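Local atomic coordinates of DNA polymerase III, beta chain (Streptococcus pneumoniae, PDB entry 2AWA), a protein that probably encircles DNA as a ring-shaped head-to-tail homodimer, tethering DNA polymerases and other proteins to it and making replication processive. Residues T301-I306 with D336-F341; R367-V372 with Q382-V387. All blocks are in the same frame, centred on the assembly; numbering follows the deposited sequence.

Contact 1: T301-I306 with D336-F341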
# COMPACT_ATOMS: atom_id res chain seq x y z
N THR B 301 13.44 17.40 -18.69
CA THR B 301 14.56 16.69 -19.29
C THR B 301 15.86 16.72 -18.51
O THR B 301 16.15 17.63 -17.79
CB THR B 301 14.88 17.21 -20.68
OG1 THR B 301 15.13 18.60 -20.61
CG2 THR B 301 13.74 16.91 -21.63
N VAL B 302 16.65 15.68 -18.70
CA VAL B 302 18.01 15.57 -18.21
C VAL B 302 18.90 15.81 -19.43
O VAL B 302 18.52 15.48 -20.55
CB VAL B 302 18.27 14.15 -17.58
CG1 VAL B 302 18.30 13.05 -18.65
CG2 VAL B 302 19.55 14.11 -16.79
N LYS B 303 20.05 16.41 -19.21
CA LYS B 303 21.00 16.72 -20.25
C LYS B 303 22.24 15.92 -19.95
O LYS B 303 22.84 16.09 -18.89
CB LYS B 303 21.31 18.22 -20.25
CG LYS B 303 22.52 18.64 -21.12
CD LYS B 303 22.37 20.05 -21.74
CE LYS B 303 22.42 21.20 -20.76
NZ LYS B 303 23.73 21.32 -20.05
N LEU B 304 22.59 15.02 -20.86
CA LEU B 304 23.86 14.32 -20.79
C LEU B 304 24.86 15.15 -21.54
O LEU B 304 24.60 15.55 -22.68
CB LEU B 304 23.81 12.93 -21.41
CG LEU B 304 23.45 11.76 -20.51
CD1 LEU B 304 23.75 10.46 -21.23
CD2 LEU B 304 24.24 11.84 -19.22
N GLU B 305 25.99 15.41 -20.90
CA GLU B 305 27.12 16.05 -21.55
C GLU B 305 28.28 15.05 -21.61
O GLU B 305 28.66 14.46 -20.61
CB GLU B 305 27.52 17.31 -20.78
CG GLU B 305 28.43 18.26 -21.55
CD GLU B 305 29.26 19.12 -20.61
OE1 GLU B 305 28.71 19.59 -19.59
OE2 GLU B 305 30.47 19.32 -20.89
N ILE B 306 28.82 14.84 -22.79
CA ILE B 306 29.93 13.92 -22.97
C ILE B 306 31.14 14.64 -23.59
O ILE B 306 31.14 14.88 -24.79
CB ILE B 306 29.50 12.74 -23.86
CG1 ILE B 306 28.21 12.10 -23.32
CG2 ILE B 306 30.61 11.69 -23.96
CD1 ILE B 306 27.31 11.57 -24.38
N ASP B 336 32.43 13.90 -28.91
CA ASP B 336 31.70 14.58 -27.85
C ASP B 336 30.26 14.71 -28.28
O ASP B 336 29.92 14.62 -29.46
CB ASP B 336 32.33 15.94 -27.54
CG ASP B 336 33.78 15.83 -27.04
OD1 ASP B 336 34.18 14.72 -26.60
OD2 ASP B 336 34.53 16.84 -27.09
N LEU B 337 29.39 14.87 -27.29
CA LEU B 337 27.97 14.99 -27.56
C LEU B 337 27.28 15.62 -26.39
O LEU B 337 27.56 15.27 -25.24
CB LEU B 337 27.35 13.62 -27.80
CG LEU B 337 25.81 13.52 -27.83
CD1 LEU B 337 25.20 14.34 -28.96
CD2 LEU B 337 25.39 12.04 -27.96
N THR B 338 26.36 16.52 -26.68
CA THR B 338 25.43 16.97 -25.68
C THR B 338 24.00 16.65 -26.10
O THR B 338 23.56 17.05 -27.18
CB THR B 338 25.66 18.43 -25.35
OG1 THR B 338 26.90 18.54 -24.64
CG2 THR B 338 24.56 18.96 -24.47
N ILE B 339 23.28 15.95 -25.24
CA ILE B 339 21.95 15.46 -25.61
C ILE B 339 21.00 15.48 -24.41
O ILE B 339 21.41 15.19 -23.29
CB ILE B 339 22.07 14.05 -26.25
CG1 ILE B 339 20.74 13.60 -26.82
CG2 ILE B 339 22.59 13.03 -25.24
CD1 ILE B 339 20.87 12.39 -27.69
N SER B 340 19.75 15.86 -24.65
CA SER B 340 18.71 15.93 -23.63
C SER B 340 17.56 15.00 -23.99
O SER B 340 17.20 14.88 -25.14
CB SER B 340 18.16 17.35 -23.48
OG SER B 340 19.14 18.20 -22.93
N PHE B 341 17.00 14.36 -22.97
CA PHE B 341 15.93 13.39 -23.15
C PHE B 341 15.11 13.36 -21.88
O PHE B 341 15.46 14.00 -20.86
CB PHE B 341 16.48 11.97 -23.45
CG PHE B 341 17.60 11.53 -22.54
CD1 PHE B 341 17.34 10.93 -21.33
CD2 PHE B 341 18.93 11.71 -22.91
CE1 PHE B 341 18.37 10.53 -20.49
CE2 PHE B 341 19.95 11.32 -22.09
CZ PHE B 341 19.68 10.73 -20.86
O HOH W 1 17.88 19.45 -20.85
O HOH W 2 29.73 17.57 -25.21

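Contact 2: R367-V372 with Q382-V387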
# COMPACT_ATOMS: atom_id res chain seq x y z
N ARG B 367 18.71 13.08 -33.14
CA ARG B 367 18.26 11.79 -33.64
C ARG B 367 18.10 10.76 -32.51
O ARG B 367 18.80 10.82 -31.48
CB ARG B 367 19.16 11.27 -34.75
CG ARG B 367 19.12 12.14 -36.00
CD ARG B 367 19.08 11.32 -37.29
NE ARG B 367 17.72 10.87 -37.62
CZ ARG B 367 17.31 9.59 -37.67
NH1 ARG B 367 18.14 8.58 -37.41
NH2 ARG B 367 16.04 9.33 -38.00
N PRO B 368 17.11 9.87 -32.64
CA PRO B 368 16.93 8.80 -31.65
C PRO B 368 18.19 8.04 -31.37
O PRO B 368 18.99 7.89 -32.27
CB PRO B 368 15.89 7.90 -32.32
CG PRO B 368 15.08 8.85 -33.08
CD PRO B 368 16.03 9.86 -33.63
N PHE B 369 18.36 7.59 -30.13
CA PHE B 369 19.51 6.77 -29.79
C PHE B 369 19.12 5.33 -29.38
O PHE B 369 17.98 5.09 -29.03
CB PHE B 369 20.38 7.48 -28.75
CG PHE B 369 19.70 7.77 -27.46
CD1 PHE B 369 19.77 6.87 -26.40
CD2 PHE B 369 19.09 9.01 -27.24
CE1 PHE B 369 19.18 7.18 -25.15
CE2 PHE B 369 18.50 9.32 -25.99
CZ PHE B 369 18.54 8.41 -24.95
N THR B 370 20.04 4.37 -29.46
CA THR B 370 19.71 2.97 -29.15
C THR B 370 20.31 2.50 -27.82
O THR B 370 21.34 3.00 -27.42
CB THR B 370 20.19 2.01 -30.23
OG1 THR B 370 21.60 2.10 -30.36
CG2 THR B 370 19.56 2.33 -31.55
N LEU B 371 19.67 1.54 -27.16
CA LEU B 371 20.23 0.89 -25.98
C LEU B 371 20.08 -0.62 -26.10
O LEU B 371 18.97 -1.10 -26.33
CB LEU B 371 19.49 1.27 -24.70
CG LEU B 371 19.27 2.69 -24.24
CD1 LEU B 371 18.11 3.35 -24.98
CD2 LEU B 371 18.99 2.63 -22.77
N VAL B 372 21.18 -1.34 -25.88
CA VAL B 372 21.18 -2.81 -25.86
C VAL B 372 21.88 -3.31 -24.60
O VAL B 372 22.72 -2.61 -24.04
CB VAL B 372 21.92 -3.43 -27.09
CG1 VAL B 372 21.29 -2.96 -28.40
CG2 VAL B 372 23.39 -3.08 -27.08
N GLN B 382 16.31 -1.22 -27.99
CA GLN B 382 15.41 -0.14 -27.63
C GLN B 382 15.88 1.16 -28.25
O GLN B 382 17.05 1.30 -28.57
CB GLN B 382 15.32 0.02 -26.12
CG GLN B 382 14.79 -1.20 -25.43
CD GLN B 382 14.77 -1.05 -23.93
OE1 GLN B 382 13.92 -0.37 -23.38
NE2 GLN B 382 15.71 -1.71 -23.26
N LEU B 383 14.93 2.09 -28.38
CA LEU B 383 15.13 3.41 -28.99
C LEU B 383 14.47 4.48 -28.13
O LEU B 383 13.38 4.28 -27.62
CB LEU B 383 14.46 3.49 -30.36
CG LEU B 383 15.14 2.96 -31.58
CD1 LEU B 383 14.20 3.15 -32.75
CD2 LEU B 383 16.43 3.68 -31.82
N ILE B 384 15.12 5.64 -28.06
CA ILE B 384 14.61 6.78 -27.34
C ILE B 384 14.87 8.03 -28.15
O ILE B 384 16.00 8.30 -28.57
CB ILE B 384 15.29 6.94 -25.98
CG1 ILE B 384 14.90 5.78 -25.07
CG2 ILE B 384 14.87 8.24 -25.34
CD1 ILE B 384 15.65 5.76 -23.77
N THR B 385 13.81 8.80 -28.37
CA THR B 385 13.90 10.01 -29.15
C THR B 385 14.28 11.10 -28.19
O THR B 385 13.65 11.23 -27.16
CB THR B 385 12.57 10.36 -29.81
OG1 THR B 385 12.14 9.25 -30.63
CG2 THR B 385 12.73 11.58 -30.68
N PRO B 386 15.34 11.84 -28.50
CA PRO B 386 15.72 12.95 -27.65
C PRO B 386 14.86 14.18 -27.91
O PRO B 386 14.03 14.19 -28.81
CB PRO B 386 17.16 13.23 -28.07
CG PRO B 386 17.20 12.86 -29.47
CD PRO B 386 16.26 11.70 -29.64
N VAL B 387 15.10 15.19 -27.10
CA VAL B 387 14.39 16.44 -27.13
C VAL B 387 15.31 17.56 -27.61
O VAL B 387 16.39 17.78 -27.04
CB VAL B 387 13.91 16.79 -25.71
CG1 VAL B 387 13.46 18.25 -25.62
CG2 VAL B 387 12.80 15.85 -25.32
O HOH W 3 17.68 -3.18 -24.85

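Contact 1: T301-I306 with D336-F341
Asp336 meets Ile306 where two antiparallel strands, 302-306 and 337-341, begin to pair, and the walk from there to Phe341 illustrates how one ladder can have a wet face and a greasy one. The Asp336 CB packs against Ile306 O at 3.2 Å, while its carboxylate reaches beyond the ladder to bond through OD1 with the backbone N of Asp308. At Leu337 the first hydrogen-bonded pair forms: its O accepts from Ile306 N at 2.8 Å and its N donates to Ile306 O. The Ile306 CG1 lies anti to the carbonyl carbon (chi1 -52°), which carries CD1 alongside Leu337 CB, 4.0 Å away. Thr338 turns to the other face. There OG1 shares a water with Ile306 O, so that this carbonyl oxygen is gripped twice, and the methyl CG2 rests 3.7 Å from Lys303 CD, the aliphatic part of a chain whose end leads off. Ile339 returns to the apolar face, its CG2 near Leu304 CB and its O taking the Leu304 N-H at 2.7 Å. Ser340 again joins the polar face: OG lies 3.4 Å from Lys303 CB and 2.7 Å from a water that bridges to Thr301 OG1, to which it donates, a hydroxyl held as well by Asn299 OD1. Phe341 completes the ladder with Val302. Its CG sits between the backbone N and the carbonyl carbon (chi1 47°), swinging the ring toward the facing strand; the ring lies beside Val302, though the detail of that approach is doubtful, and Leu304 meets the edge, CG being 3.9 Å from Phe341 CE2. Six backbone bonds therefore fix the register, aliphatic and aromatic contacts bury one face, and on the other hydroxyls and bridging waters supply the polar links.

Contact 2: R367-V372 with Q382-V387
Phe369 and Ile384 exchange both backbone bonds of a hydrogen-bonded antiparallel pair, Phe369 N giving to Ile384 O at 2.9 Å and Ile384 N to Phe369 O at 3.1 Å. Two residues on, Leu371 and Gln382 do likewise, although Leu371 N approaches Gln382 O from 40° above the carbonyl plane. Leu371 O gains a second donor: a water, 2.9 Å away, which in turn accepts from Gln382 NE2. That amide nitrogen also donates to Ser349 O of helix 343-351, so both N-H groups of the amide have an acceptor. At the other end Pro368 and Pro386 bring no N-H; Arg367 O instead lies 3.3 Å from Pro386 CD, and Thr385 OG1 bonds to His195 O. Apolar packing backs the ladder. Ile384 CB makes a CH-pi contact over the Phe369 face, 4.0 Å from the ring centroid, and its CD1 touches Leu371 CD1 at 3.7 Å, while on the reverse face Leu383 CD2 meets Thr370 CG2. This is an antiparallel beta hairpin embedded in a larger sheet: strand 379-384 pairs on its other side with strand 196-203 of the central domain, forming the continuous interdomain sheet characteristic of bacterial DNA-encircling processivity rings.

Overall arrangement
Contacts 1 and 2 follow one another in the chain within the C-terminal domain, their centres about 12 Å apart, and show how separate sheets are tied together. Part of the tie is the tail that follows strand 379-384: Ser340 O lies 2.9 Å from Val387 N, a probable hydrogen bond, and Ile339 CG1 packs 3.8 Å from Pro386 CB. Deeper in, Ile339 CD1 reaches Phe369 CD2 at 3.9 Å, and the Phe341 and Phe369 rings meet edge-to-face, merging the two apolar faces into one core. In relatives, polymerases and other partners insert a peptide between the central and C-terminal domains near the C-terminus, so the tail of contact 2 probably lies close to that groove.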